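Local coordinates for protein GCN5-related N-acetyltransferase (Brucella abortus, PDB 7N1L) that probably transfers acyl groups, most likely acetyl from acetyl-CoA, as a member of the GCN5-related N-acetyltransferase family, at residues A[66-78]-A[85-97]. Residues are numbered along the deposited sequence; the frame is centred on the assembly and turned at random.
Sequences EHLLQDRAAEALG and LVGFVIFYDLPEP
Glu75 and Phe91, like Leu77 and Val89, form antiparallel hydrogen-bonded pairs, showing how a beta hairpin, here strands 74-81 and 84-96 of the mixed GNAT-family sheet, joins its arms through reciprocal backbone bonds. Of the four bonds, that from Phe91 N to Glu75 O is the straightest (2.8 Å, 171°); Leu77 N reaches Val89 O at the same length. Between the two pairs, Ala76 CA directs a C-H to Val89 O at 3.2 Å.

Apolar contacts divide between the two faces of the sheet. With CG set between its backbone N and carbonyl carbon (chi1 66°), Phe91 swings its ring back over the neighbouring strand, where Glu75 CB makes a CH-pi contact 3.7 Å from the ring centroid. Val89 CG1 lies alongside Leu77 CB on this face. On the other, Leu68 CD2 from helix 61-69 meets Ile90 CD1 tip to tip at a tight 3.5 Å, and Ala74 CB touches the Tyr92 edge.

Beside the turn from Asp71 to Ala74, one water accepts a hydrogen bond from Asp93 N and donates to Ala73 O and Glu75 OE2; a second links Ala73 O with Asp93 O. Arg135 bridges the carboxylates of Glu75 and Asp93, Arg102 also pairing with Asp93. The shared arginine probably offsets repulsion between these acids, while water continues the connection beyond the direct strand bonds.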
ATOM      1  N   GLU A  66     -17.954  -5.105   6.985  1.00 30.40           N
ATOM      2  CA  GLU A  66     -18.707  -4.400   5.944  1.00 29.51           C
ATOM      3  C   GLU A  66     -17.924  -3.210   5.393  1.00 32.75           C
ATOM      4  O   GLU A  66     -17.927  -2.966   4.182  1.00 33.96           O
ATOM      5  CB  GLU A  66     -20.058  -3.932   6.498  1.00 29.02           C
ATOM      6  CG  GLU A  66     -20.973  -5.094   6.937  1.00 36.28           C
ATOM      7  CD  GLU A  66     -22.334  -4.675   7.453  1.00 39.79           C
ATOM      8  OE1 GLU A  66     -22.674  -3.468   7.402  1.00 42.89           O
ATOM      9  OE2 GLU A  66     -23.050  -5.567   7.968  1.00 43.26           O
ATOM     10  N   HIS A  67     -17.236  -2.472   6.265  1.00 32.68           N
ATOM     11  CA  HIS A  67     -16.484  -1.298   5.825  1.00 31.57           C
ATOM     12  C   HIS A  67     -15.417  -1.673   4.803  1.00 31.49           C
ATOM     13  O   HIS A  67     -15.300  -1.034   3.750  1.00 30.68           O
ATOM     14  CB  HIS A  67     -15.876  -0.593   7.036  1.00 31.34           C
ATOM     15  CG  HIS A  67     -15.423   0.799   6.748  1.00 35.23           C
ATOM     16  ND1 HIS A  67     -16.302   1.822   6.454  1.00 35.16           N
ATOM     17  CD2 HIS A  67     -14.182   1.340   6.695  1.00 32.21           C
ATOM     18  CE1 HIS A  67     -15.621   2.935   6.235  1.00 36.07           C
ATOM     19  NE2 HIS A  67     -14.335   2.667   6.373  1.00 37.67           N
ATOM     20  N   LEU A  68     -14.646  -2.720   5.090  1.00 26.80           N
ATOM     21  CA  LEU A  68     -13.584  -3.148   4.189  1.00 27.99           C
ATOM     22  C   LEU A  68     -14.158  -3.725   2.904  1.00 26.69           C
ATOM     23  O   LEU A  68     -13.620  -3.513   1.814  1.00 25.47           O
ATOM     24  CB  LEU A  68     -12.701  -4.208   4.865  1.00 25.97           C
ATOM     25  CG  LEU A  68     -11.587  -4.734   3.957  1.00 26.30           C
ATOM     26  CD1 LEU A  68     -10.539  -3.602   3.694  1.00 26.95           C
ATOM     27  CD2 LEU A  68     -10.930  -5.938   4.534  1.00 31.28           C
ATOM     28  N   LEU A  69     -15.208  -4.520   3.023  1.00 27.54           N
ATOM     29  CA  LEU A  69     -15.770  -5.157   1.849  1.00 28.67           C
ATOM     30  C   LEU A  69     -16.518  -4.180   0.951  1.00 27.61           C
ATOM     31  O   LEU A  69     -16.900  -4.574  -0.154  1.00 26.75           O
ATOM     32  CB  LEU A  69     -16.693  -6.297   2.284  1.00 27.88           C
ATOM     33  CG  LEU A  69     -15.916  -7.456   2.896  1.00 27.89           C
ATOM     34  CD1 LEU A  69     -16.853  -8.464   3.527  1.00 27.95           C
ATOM     35  CD2 LEU A  69     -15.055  -8.117   1.809  1.00 27.29           C
ATOM     36  N   GLN A  70     -16.736  -2.934   1.379  1.00 26.75           N
ATOM     37  CA  GLN A  70     -17.318  -1.918   0.503  1.00 30.28           C
ATOM     38  C   GLN A  70     -16.287  -0.931  -0.041  1.00 30.60           C
ATOM     39  O   GLN A  70     -16.666   0.064  -0.678  1.00 28.97           O
ATOM     40  CB  GLN A  70     -18.418  -1.159   1.239  1.00 26.59           C
ATOM     41  CG  GLN A  70     -19.695  -1.967   1.324  1.00 28.48           C
ATOM     42  CD  GLN A  70     -20.715  -1.292   2.176  1.00 32.96           C
ATOM     43  OE1 GLN A  70     -21.518  -0.491   1.691  1.00 36.10           O
ATOM     44  NE2 GLN A  70     -20.675  -1.574   3.471  1.00 36.68           N
ATOM     45  N   ASP A  71     -15.001  -1.149   0.233  1.00 28.96           N
ATOM     46  CA  ASP A  71     -13.934  -0.350  -0.374  1.00 28.64           C
ATOM     47  C   ASP A  71     -13.437  -1.065  -1.627  1.00 29.42           C
ATOM     48  O   ASP A  71     -12.718  -2.071  -1.527  1.00 27.79           O
ATOM     49  CB  ASP A  71     -12.812  -0.142   0.634  1.00 29.31           C
ATOM     50  CG  ASP A  71     -11.767   0.877   0.175  1.00 29.74           C
ATOM     51  OD1 ASP A  71     -11.410   0.925  -1.025  1.00 26.91           O
ATOM     52  OD2 ASP A  71     -11.290   1.605   1.054  1.00 25.20           O
ATOM     53  N   ARG A  72     -13.682  -0.472  -2.796  1.00 28.61           N
ATOM     54  CA  ARG A  72     -13.344  -1.111  -4.068  1.00 30.39           C
ATOM     55  C   ARG A  72     -11.839  -1.141  -4.333  1.00 32.02           C
ATOM     56  O   ARG A  72     -11.401  -1.819  -5.278  1.00 32.01           O
ATOM     57  CB  ARG A  72     -14.047  -0.385  -5.222  1.00 34.69           C
ATOM     58  CG  ARG A  72     -15.573  -0.558  -5.282  1.00 33.08           C
ATOM     59  CD  ARG A  72     -15.953  -1.843  -5.944  1.00 30.76           C
ATOM     60  NE  ARG A  72     -15.207  -2.063  -7.176  1.00 32.70           N
ATOM     61  CZ  ARG A  72     -14.957  -3.269  -7.678  1.00 36.02           C
ATOM     62  NH1 ARG A  72     -15.409  -4.371  -7.097  1.00 32.69           N
ATOM     63  NH2 ARG A  72     -14.229  -3.376  -8.786  1.00 36.71           N
ATOM     64  N   ALA A  73     -11.039  -0.462  -3.501  1.00 27.95           N
ATOM     65  CA  ALA A  73      -9.587  -0.534  -3.630  1.00 31.68           C
ATOM     66  C   ALA A  73      -9.024  -1.785  -2.961  1.00 29.10           C
ATOM     67  O   ALA A  73      -7.905  -2.191  -3.276  1.00 28.66           O
ATOM     68  CB  ALA A  73      -8.923   0.695  -3.019  1.00 28.16           C
ATOM     69  N   ALA A  74      -9.716  -2.315  -1.958  1.00 28.43           N
ATOM     70  CA  ALA A  74      -9.320  -3.508  -1.224  1.00 27.83           C
ATOM     71  C   ALA A  74     -10.005  -4.749  -1.778  1.00 28.25           C
ATOM     72  O   ALA A  74     -11.119  -4.686  -2.311  1.00 30.69           O
ATOM     73  CB  ALA A  74      -9.650  -3.370   0.262  1.00 28.77           C
ATOM     74  N   GLU A  75      -9.322  -5.878  -1.671  1.00 25.22           N
ATOM     75  CA  GLU A  75      -9.944  -7.163  -1.945  1.00 27.94           C
ATOM     76  C   GLU A  75      -9.464  -8.132  -0.871  1.00 29.29           C
ATOM     77  O   GLU A  75      -8.454  -7.909  -0.200  1.00 29.14           O
ATOM     78  CB  GLU A  75      -9.606  -7.689  -3.351  1.00 28.49           C
ATOM     79  CG  GLU A  75      -9.980  -6.719  -4.491  1.00 25.22           C
ATOM     80  CD  GLU A  75      -9.476  -7.195  -5.821  1.00 27.15           C
ATOM     81  OE1 GLU A  75      -9.954  -8.238  -6.299  1.00 27.53           O
ATOM     82  OE2 GLU A  75      -8.555  -6.543  -6.380  1.00 31.64           O
ATOM     83  N   ALA A  76     -10.226  -9.188  -0.674  1.00 29.16           N
ATOM     84  CA  ALA A  76      -9.886 -10.154   0.345  1.00 28.11           C
ATOM     85  C   ALA A  76     -10.173 -11.538  -0.223  1.00 31.12           C
ATOM     86  O   ALA A  76     -11.243 -11.781  -0.796  1.00 28.90           O
ATOM     87  CB  ALA A  76     -10.661  -9.881   1.638  1.00 25.12           C
ATOM     88  N   LEU A  77      -9.195 -12.417  -0.100  1.00 28.53           N
ATOM     89  CA  LEU A  77      -9.348 -13.819  -0.447  1.00 30.49           C
ATOM     90  C   LEU A  77      -9.653 -14.606   0.820  1.00 29.67           C
ATOM     91  O   LEU A  77      -9.091 -14.319   1.874  1.00 32.28           O
ATOM     92  CB  LEU A  77      -8.061 -14.284  -1.113  1.00 31.84           C
ATOM     93  CG  LEU A  77      -7.959 -15.247  -2.261  1.00 34.67           C
ATOM     94  CD1 LEU A  77      -8.932 -14.975  -3.353  1.00 28.95           C
ATOM     95  CD2 LEU A  77      -6.564 -14.903  -2.781  1.00 29.92           C
ATOM     96  N   GLY A  78     -10.610 -15.528   0.731  1.00 30.55           N
ATOM     97  CA  GLY A  78     -11.009 -16.329   1.876  1.00 25.62           C
ATOM     98  C   GLY A  78     -10.729 -17.811   1.679  1.00 32.07           C
ATOM     99  O   GLY A  78     -10.793 -18.337   0.562  1.00 30.69           O
ATOM    100  N   LEU A  85     -15.419 -20.679   7.141  1.00 39.43           N
ATOM    101  CA  LEU A  85     -14.362 -19.735   6.790  1.00 36.28           C
ATOM    102  C   LEU A  85     -13.313 -19.712   7.893  1.00 33.34           C
ATOM    103  O   LEU A  85     -13.619 -19.333   9.029  1.00 34.44           O
ATOM    104  CB  LEU A  85     -14.949 -18.339   6.583  1.00 34.31           C
ATOM    105  CG  LEU A  85     -13.947 -17.270   6.107  1.00 34.48           C
ATOM    106  CD1 LEU A  85     -13.652 -17.460   4.628  1.00 31.86           C
ATOM    107  CD2 LEU A  85     -14.428 -15.850   6.400  1.00 32.61           C
ATOM    108  N   VAL A  86     -12.079 -20.106   7.561  1.00 35.08           N
ATOM    109  CA  VAL A  86     -11.023 -20.306   8.562  1.00 35.07           C
ATOM    110  C   VAL A  86      -9.721 -19.561   8.267  1.00 33.52           C
ATOM    111  O   VAL A  86      -8.720 -19.803   8.950  1.00 34.61           O
ATOM    112  CB  VAL A  86     -10.720 -21.802   8.767  1.00 33.57           C
ATOM    113  CG1 VAL A  86     -11.960 -22.537   9.246  1.00 32.99           C
ATOM    114  CG2 VAL A  86     -10.150 -22.420   7.505  1.00 33.08           C
ATOM    115  N   GLY A  87      -9.697 -18.717   7.223  1.00 33.55           N
ATOM    116  CA  GLY A  87      -8.536 -17.891   6.901  1.00 30.12           C
ATOM    117  C   GLY A  87      -8.890 -16.748   5.960  1.00 30.18           C
ATOM    118  O   GLY A  87      -9.969 -16.732   5.365  1.00 29.47           O
ATOM    119  N   PHE A  88      -8.007 -15.743   5.883  1.00 29.27           N
ATOM    120  CA  PHE A  88      -8.190 -14.683   4.891  1.00 28.58           C
ATOM    121  C   PHE A  88      -6.860 -14.011   4.583  1.00 30.27           C
ATOM    122  O   PHE A  88      -5.899 -14.108   5.353  1.00 28.67           O
ATOM    123  CB  PHE A  88      -9.219 -13.628   5.322  1.00 26.65           C
ATOM    124  CG  PHE A  88      -8.778 -12.741   6.459  1.00 27.11           C
ATOM    125  CD1 PHE A  88      -8.027 -11.585   6.223  1.00 27.96           C
ATOM    126  CD2 PHE A  88      -9.159 -13.019   7.760  1.00 26.68           C
ATOM    127  CE1 PHE A  88      -7.660 -10.752   7.262  1.00 24.15           C
ATOM    128  CE2 PHE A  88      -8.796 -12.190   8.801  1.00 28.22           C
ATOM    129  CZ  PHE A  88      -8.045 -11.046   8.548  1.00 27.02           C
ATOM    130  N   VAL A  89      -6.814 -13.338   3.431  1.00 28.76           N
ATOM    131  CA  VAL A  89      -5.729 -12.414   3.120  1.00 28.65           C
ATOM    132  C   VAL A  89      -6.350 -11.198   2.448  1.00 28.89           C
ATOM    133  O   VAL A  89      -7.184 -11.341   1.545  1.00 30.12           O
ATOM    134  CB  VAL A  89      -4.615 -13.042   2.248  1.00 25.35           C
ATOM    135  CG1 VAL A  89      -5.138 -13.537   0.922  1.00 27.39           C
ATOM    136  CG2 VAL A  89      -3.499 -12.038   2.024  1.00 28.18           C
ATOM    137  N   ILE A  90      -5.968 -10.007   2.920  1.00 27.80           N
ATOM    138  CA  ILE A  90      -6.417  -8.722   2.386  1.00 27.89           C
ATOM    139  C   ILE A  90      -5.318  -8.160   1.496  1.00 29.37           C
ATOM    140  O   ILE A  90      -4.156  -8.078   1.917  1.00 26.12           O
ATOM    141  CB  ILE A  90      -6.746  -7.739   3.524  1.00 29.02           C
ATOM    142  CG1 ILE A  90      -7.881  -8.284   4.401  1.00 27.96           C
ATOM    143  CG2 ILE A  90      -7.125  -6.359   2.962  1.00 26.82           C
ATOM    144  CD1 ILE A  90      -8.064  -7.508   5.719  1.00 24.70           C
ATOM    145  N   PHE A  91      -5.675  -7.761   0.272  1.00 29.69           N
ATOM    146  CA  PHE A  91      -4.677  -7.284  -0.678  1.00 25.82           C
ATOM    147  C   PHE A  91      -5.201  -6.115  -1.487  1.00 28.35           C
ATOM    148  O   PHE A  91      -6.408  -5.963  -1.687  1.00 28.01           O
ATOM    149  CB  PHE A  91      -4.239  -8.387  -1.637  1.00 27.32           C
ATOM    150  CG  PHE A  91      -5.308  -8.868  -2.570  1.00 26.98           C
ATOM    151  CD1 PHE A  91      -6.243  -9.813  -2.148  1.00 29.80           C
ATOM    152  CD2 PHE A  91      -5.341  -8.452  -3.892  1.00 28.84           C
ATOM    153  CE1 PHE A  91      -7.218 -10.297  -3.028  1.00 27.16           C
ATOM    154  CE2 PHE A  91      -6.311  -8.926  -4.770  1.00 24.09           C
ATOM    155  CZ  PHE A  91      -7.244  -9.848  -4.334  1.00 27.46           C
ATOM    156  N   TYR A  92      -4.255  -5.332  -2.017  1.00 27.74           N
ATOM    157  CA  TYR A  92      -4.562  -4.181  -2.845  1.00 25.47           C
ATOM    158  C   TYR A  92      -3.967  -4.393  -4.225  1.00 26.73           C
ATOM    159  O   TYR A  92      -2.834  -4.853  -4.356  1.00 30.61           O
ATOM    160  CB  TYR A  92      -4.032  -2.886  -2.217  1.00 27.24           C
ATOM    161  CG  TYR A  92      -4.367  -2.834  -0.752  1.00 26.90           C
ATOM    162  CD1 TYR A  92      -5.680  -2.795  -0.335  1.00 28.91           C
ATOM    163  CD2 TYR A  92      -3.384  -2.751   0.199  1.00 28.11           C
ATOM    164  CE1 TYR A  92      -6.014  -2.775   0.991  1.00 27.68           C
ATOM    165  CE2 TYR A  92      -3.709  -2.706   1.534  1.00 31.34           C
ATOM    166  CZ  TYR A  92      -5.035  -2.728   1.924  1.00 29.51           C
ATOM    167  OH  TYR A  92      -5.394  -2.668   3.264  1.00 32.48           O
ATOM    168  N   ASP A  93      -4.743  -4.095  -5.250  1.00 25.33           N
ATOM    169  CA  ASP A  93      -4.269  -4.107  -6.633  1.00 28.90           C
ATOM    170  C   ASP A  93      -3.922  -2.648  -6.955  1.00 28.37           C
ATOM    171  O   ASP A  93      -4.810  -1.835  -7.216  1.00 30.20           O
ATOM    172  CB  ASP A  93      -5.330  -4.670  -7.576  1.00 23.18           C
ATOM    173  CG  ASP A  93      -4.835  -4.798  -9.028  1.00 27.90           C
ATOM    174  OD1 ASP A  93      -3.823  -4.156  -9.381  1.00 28.89           O
ATOM    175  OD2 ASP A  93      -5.486  -5.483  -9.851  1.00 27.10           O
ATOM    176  N   LEU A  94      -2.651  -2.319  -6.896  1.00 24.04           N
ATOM    177  CA  LEU A  94      -2.190  -0.933  -6.925  1.00 27.73           C
ATOM    178  C   LEU A  94      -1.403  -0.611  -8.187  1.00 27.05           C
ATOM    179  O   LEU A  94      -0.753  -1.486  -8.763  1.00 28.43           O
ATOM    180  CB  LEU A  94      -1.313  -0.604  -5.714  1.00 24.53           C
ATOM    181  CG  LEU A  94      -1.994  -0.637  -4.358  1.00 24.71           C
ATOM    182  CD1 LEU A  94      -0.986  -0.409  -3.258  1.00 25.07           C
ATOM    183  CD2 LEU A  94      -3.106   0.406  -4.297  1.00 28.42           C
ATOM    184  N   PRO A  95      -1.433   0.636  -8.648  1.00 31.25           N
ATOM    185  CA  PRO A  95      -0.563   1.004  -9.766  1.00 31.71           C
ATOM    186  C   PRO A  95       0.885   0.937  -9.322  1.00 29.53           C
ATOM    187  O   PRO A  95       1.198   1.123  -8.147  1.00 31.88           O
ATOM    188  CB  PRO A  95      -1.000   2.434 -10.108  1.00 29.62           C
ATOM    189  CG  PRO A  95      -1.579   2.967  -8.846  1.00 29.60           C
ATOM    190  CD  PRO A  95      -2.263   1.773  -8.199  1.00 31.66           C
ATOM    191  N   GLU A  96       1.759   0.582 -10.266  1.00 29.66           N
ATOM    192  CA  GLU A  96       3.206   0.510 -10.059  1.00 35.65           C
ATOM    193  C   GLU A  96       3.857   1.532 -10.980  1.00 38.18           C
ATOM    194  O   GLU A  96       4.107   1.246 -12.164  1.00 36.97           O
ATOM    195  CB  GLU A  96       3.722  -0.904 -10.326  1.00 35.40           C
ATOM    196  CG  GLU A  96       4.984  -1.247  -9.566  1.00 38.89           C
ATOM    197  CD  GLU A  96       6.139  -0.327  -9.938  1.00 44.47           C
ATOM    198  OE1 GLU A  96       6.699  -0.528 -11.047  1.00 43.50           O
ATOM    199  OE2 GLU A  96       6.470   0.598  -9.135  1.00 40.89           O
ATOM    200  N   PRO A  97       4.140   2.742 -10.492  1.00 37.42           N
ATOM    201  CA  PRO A  97       4.562   3.821 -11.399  1.00 40.12           C
ATOM    202  C   PRO A  97       5.892   3.587 -12.102  1.00 39.22           C
ATOM    203  O   PRO A  97       6.104   4.126 -13.195  1.00 43.84           O
ATOM    204  CB  PRO A  97       4.645   5.041 -10.468  1.00 36.37           C
ATOM    205  CG  PRO A  97       3.801   4.701  -9.306  1.00 34.96           C
ATOM    206  CD  PRO A  97       3.973   3.226  -9.114  1.00 36.11           C
TER
HETATM  207  O   HOH W   1      -7.346  -4.223  -5.106  1.00 28.15           O
HETATM  208  O   HOH W   2      -6.498  -0.693  -5.596  1.00 29.18           O